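Local coordinates for protein tRNA modification GTPase mnmE (Chlorobium tepidum, PDB 3GEE) that probably acts as a potassium-dependent GTPase that helps add a carboxymethylaminomethyl group to the wobble uridine (U34) of certain tRNAs, at residues V80-F85 and V97-H102. Sequence-based numbering, arbitrary orientation.
With FON (N-{[4-({[(6R)-2-amino-5-formyl-4-oxo-1,4,5,6,7,8-hexahydropteridin-6-yl]methyl}amino)phenyl]carbonyl}-L-glutamic acid), chain C; FON (N-{[4-({[(6R)-2-amino-5-formyl-4-oxo-1,4,5,6,7,8-hexahydropteridin-6-yl]methyl}amino)phenyl]carbonyl}-L-glutamic acid), chain B.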
loop_
_atom_site.group_PDB
_atom_site.type_symbol
_atom_site.label_atom_id
_atom_site.label_comp_id
_atom_site.label_asym_id
_atom_site.label_seq_id
_atom_site.Cartn_x
_atom_site.Cartn_y
_atom_site.Cartn_z
ATOM N N VAL A 80 -5.159 -11.589 13.820
ATOM C CA VAL A 80 -4.698 -10.195 13.888
ATOM C C VAL A 80 -4.031 -9.851 15.218
ATOM O O VAL A 80 -3.887 -10.715 16.086
ATOM C CB VAL A 80 -5.850 -9.199 13.613
ATOM C CG1 VAL A 80 -6.557 -9.552 12.307
ATOM C CG2 VAL A 80 -6.841 -9.172 14.774
ATOM N N ILE A 81 -3.606 -8.595 15.352
ATOM C CA ILE A 81 -3.159 -8.046 16.629
ATOM C C ILE A 81 -3.909 -6.748 16.889
ATOM O O ILE A 81 -3.835 -5.803 16.090
ATOM C CB ILE A 81 -1.627 -7.834 16.689
ATOM C CG1 ILE A 81 -0.931 -9.180 16.898
ATOM C CG2 ILE A 81 -1.251 -6.843 17.796
ATOM C CD1 ILE A 81 0.562 -9.104 17.138
ATOM N N ALA A 82 -4.651 -6.711 17.992
ATOM C CA ALA A 82 -5.441 -5.532 18.321
ATOM C C ALA A 82 -4.639 -4.610 19.222
ATOM O O ALA A 82 -3.995 -5.066 20.170
ATOM C CB ALA A 82 -6.757 -5.922 18.970
ATOM N N LEU A 83 -4.656 -3.320 18.905
ATOM C CA LEU A 83 -3.983 -2.325 19.724
ATOM C C LEU A 83 -5.017 -1.397 20.335
ATOM O O LEU A 83 -5.663 -0.614 19.628
ATOM C CB LEU A 83 -2.960 -1.530 18.912
ATOM C CG LEU A 83 -2.035 -0.562 19.659
ATOM C CD1 LEU A 83 -1.442 -1.194 20.904
ATOM C CD2 LEU A 83 -0.925 -0.081 18.747
ATOM N N VAL A 84 -5.169 -1.495 21.653
ATOM C CA VAL A 84 -6.120 -0.669 22.380
ATOM C C VAL A 84 -5.505 0.702 22.673
ATOM O O VAL A 84 -4.340 0.796 23.062
ATOM C CB VAL A 84 -6.575 -1.371 23.694
ATOM C CG1 VAL A 84 -7.521 -0.491 24.493
ATOM C CG2 VAL A 84 -7.235 -2.719 23.384
ATOM N N PHE A 85 -6.288 1.751 22.431
ATOM C CA PHE A 85 -5.963 3.109 22.854
ATOM C C PHE A 85 -7.173 3.618 23.607
ATOM O O PHE A 85 -8.316 3.338 23.221
ATOM C CB PHE A 85 -5.751 4.048 21.672
ATOM C CG PHE A 85 -4.567 3.726 20.818
ATOM C CD1 PHE A 85 -4.699 2.897 19.704
ATOM C CD2 PHE A 85 -3.334 4.294 21.084
ATOM C CE1 PHE A 85 -3.612 2.609 18.889
ATOM C CE2 PHE A 85 -2.239 4.014 20.274
ATOM C CZ PHE A 85 -2.381 3.170 19.170
ATOM N N VAL A 97 -9.360 1.194 18.648
ATOM C CA VAL A 97 -8.564 -0.016 18.484
ATOM C C VAL A 97 -8.080 -0.076 17.044
ATOM O O VAL A 97 -8.757 0.420 16.144
ATOM C CB VAL A 97 -9.325 -1.296 18.918
ATOM C CG1 VAL A 97 -10.787 -1.201 18.575
ATOM C CG2 VAL A 97 -8.704 -2.546 18.318
ATOM N N GLU A 98 -6.889 -0.636 16.848
ATOM C CA GLU A 98 -6.275 -0.759 15.530
ATOM C C GLU A 98 -5.886 -2.205 15.265
ATOM O O GLU A 98 -4.911 -2.723 15.834
ATOM C CB GLU A 98 -5.024 0.113 15.419
ATOM C CG GLU A 98 -5.261 1.603 15.474
ATOM C CD GLU A 98 -3.981 2.400 15.305
ATOM O OE1 GLU A 98 -2.886 1.791 15.348
ATOM O OE2 GLU A 98 -4.074 3.639 15.127
ATOM N N PHE A 99 -6.649 -2.860 14.401
ATOM C CA PHE A 99 -6.317 -4.207 13.987
ATOM C C PHE A 99 -5.264 -4.131 12.896
ATOM O O PHE A 99 -5.457 -3.452 11.890
ATOM C CB PHE A 99 -7.560 -4.915 13.468
ATOM C CG PHE A 99 -8.655 -5.011 14.475
ATOM C CD1 PHE A 99 -8.682 -6.056 15.395
ATOM C CD2 PHE A 99 -9.657 -4.056 14.517
ATOM C CE1 PHE A 99 -9.692 -6.152 16.335
ATOM C CE2 PHE A 99 -10.671 -4.141 15.461
ATOM C CZ PHE A 99 -10.688 -5.194 16.367
ATOM N N THR A 100 -4.131 -4.787 13.097
ATOM C CA THR A 100 -3.225 -4.946 11.986
ATOM C C THR A 100 -3.270 -6.410 11.576
ATOM O O THR A 100 -2.962 -7.294 12.376
ATOM C CB THR A 100 -1.786 -4.417 12.245
ATOM O OG1 THR A 100 -0.846 -5.491 12.174
ATOM C CG2 THR A 100 -1.680 -3.682 13.576
ATOM N N CYS A 101 -3.691 -6.651 10.334
ATOM C CA CYS A 101 -3.946 -8.001 9.824
ATOM C C CYS A 101 -3.015 -8.331 8.669
ATOM O O CYS A 101 -2.181 -7.506 8.296
ATOM C CB CYS A 101 -5.381 -8.085 9.335
ATOM S SG CYS A 101 -5.699 -6.926 8.007
ATOM N N HIS A 102 -3.161 -9.532 8.104
ATOM C CA HIS A 102 -2.406 -9.919 6.906
ATOM C C HIS A 102 -2.755 -9.013 5.731
ATOM O O HIS A 102 -3.928 -8.712 5.489
ATOM C CB HIS A 102 -2.644 -11.382 6.550
ATOM C CG HIS A 102 -2.021 -12.341 7.512
ATOM N ND1 HIS A 102 -2.752 -13.034 8.452
ATOM C CD2 HIS A 102 -0.731 -12.713 7.689
ATOM C CE1 HIS A 102 -1.942 -13.801 9.158
ATOM N NE2 HIS A 102 -0.710 -13.626 8.715
HETATM N N1 FON C . 0.127 -7.486 13.511
HETATM C C2 FON C . 1.334 -7.066 13.941
HETATM N NA2 FON C . 1.432 -5.845 14.528
HETATM N N3 FON C . 2.455 -7.824 13.807
HETATM C C4 FON C . 2.437 -9.047 13.235
HETATM O O4 FON C . 3.504 -9.691 13.144
HETATM C C4A FON C . 1.127 -9.553 12.728
HETATM N N5 FON C . 0.841 -10.785 12.129
HETATM C C6 FON C . -0.442 -11.319 12.622
HETATM C C7 FON C . -1.452 -10.429 11.907
HETATM N N8 FON C . -1.268 -9.099 12.472
HETATM C C8A FON C . -0.049 -8.676 12.916
HETATM C C9 FON C . -0.681 -12.814 12.391
HETATM N N10 FON C . 0.422 -13.638 12.864
HETATM C C11 FON C . 2.099 -13.976 16.674
HETATM C C12 FON C . 1.538 -15.071 16.018
HETATM C C13 FON C . 0.981 -14.937 14.748
HETATM C C14 FON C . 0.959 -13.697 14.116
HETATM C C15 FON C . 1.538 -12.597 14.767
HETATM C C16 FON C . 2.097 -12.729 16.040
HETATM C C FON C . 2.692 -14.183 18.045
HETATM O O FON C . 3.088 -13.221 18.688
HETATM N N FON C . 2.781 -15.439 18.502
HETATM C CA FON C . 2.606 -15.901 19.876
HETATM C CB FON C . 1.172 -15.692 20.378
HETATM C CG FON C . 1.004 -15.897 21.888
HETATM C CD FON C . 0.005 -14.914 22.470
HETATM O OE1 FON C . 0.388 -13.745 22.710
HETATM O OE2 FON C . -1.168 -15.301 22.700
HETATM C CT FON C . 2.972 -17.360 19.963
HETATM O O1 FON C . 3.699 -17.753 20.905
HETATM O O2 FON C . 2.532 -18.131 19.079
HETATM C CP1 FON C . 1.594 -11.325 11.268
HETATM O O3 FON C . 1.196 -11.523 10.133
HETATM N N1 FON B . 0.861 4.229 14.831
HETATM C C2 FON B . -0.316 3.713 15.237
HETATM N NA2 FON B . -0.383 2.389 15.538
HETATM N N3 FON B . -1.437 4.472 15.356
HETATM C C4 FON B . -1.449 5.794 15.076
HETATM O O4 FON B . -2.515 6.433 15.207
HETATM C C4A FON B . -0.174 6.412 14.608
HETATM N N5 FON B . 0.080 7.749 14.285
HETATM C C6 FON B . 1.398 8.168 14.797
HETATM C C7 FON B . 2.350 7.471 13.832
HETATM N N8 FON B . 2.195 6.046 14.091
HETATM C C8A FON B . 1.005 5.525 14.511
HETATM C C9 FON B . 1.633 9.678 14.895
HETATM N N10 FON B . 0.571 10.365 15.617
HETATM C C11 FON B . -0.837 9.818 19.510
HETATM C C12 FON B . -0.314 11.037 19.083
HETATM C C13 FON B . 0.154 11.199 17.780
HETATM C C14 FON B . 0.122 10.135 16.884
HETATM C C15 FON B . -0.419 8.911 17.307
HETATM C C16 FON B . -0.889 8.746 18.613
HETATM C C FON B . -1.333 9.704 20.931
HETATM O O FON B . -1.690 8.619 21.364
HETATM N N FON B . -1.380 10.823 21.665
HETATM C CA FON B . -1.107 10.963 23.093
HETATM C CB FON B . 0.356 10.657 23.435
HETATM C CG FON B . 0.630 10.516 24.936
HETATM C CD FON B . 1.658 9.435 25.211
HETATM O OE1 FON B . 1.283 8.238 25.205
HETATM O OE2 FON B . 2.847 9.768 25.440
HETATM C CT FON B . -1.455 12.361 23.533
HETATM O O1 FON B . -2.112 12.525 24.588
HETATM O O2 FON B . -1.071 13.316 22.818
HETATM C CP1 FON B . -0.725 8.464 13.623
HETATM O O3 FON B . -0.405 8.918 12.538
#
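I81 and T100, facing partners on two antiparallel strands, meet one folinic acid molecule, while F85 and E98, farther along, meet another. The strand axes run at 162°, and T100 N bonds I81 O at 3.2 Å. T100 O also accepts from N8 of the chain C folinate. I81 lies against that pteridine, its CB 3.6 Å from N1. At the other site, E98 is extended beyond CG (chi2 -178°), and its OE1 accepts from NA2 of the chain B folinate at 2.6 Å. The F85 ring crosses this carboxylate obliquely, CE1 3.6 Å from E98 CD, the two planes 63° apart. An alanine in place of E98 would probably leave the pteridine NA2 without this acceptor and open a gap beside the F85 ring. V80 CG2 meets the edge of the F99 ring at CD1 (3.7 Å). On the opposite face from I81 and T100, A82 CB touches V97 CG2 at 4.0 Å; helix 40-47 covers V97 and F99. I81 packs on F85 of the second subunit, and F85 on its I81. This beta hairpin thus contributes to two folinate sites at the dimer interface of the TrmE N-terminal, tetrahydrofolate-binding domain.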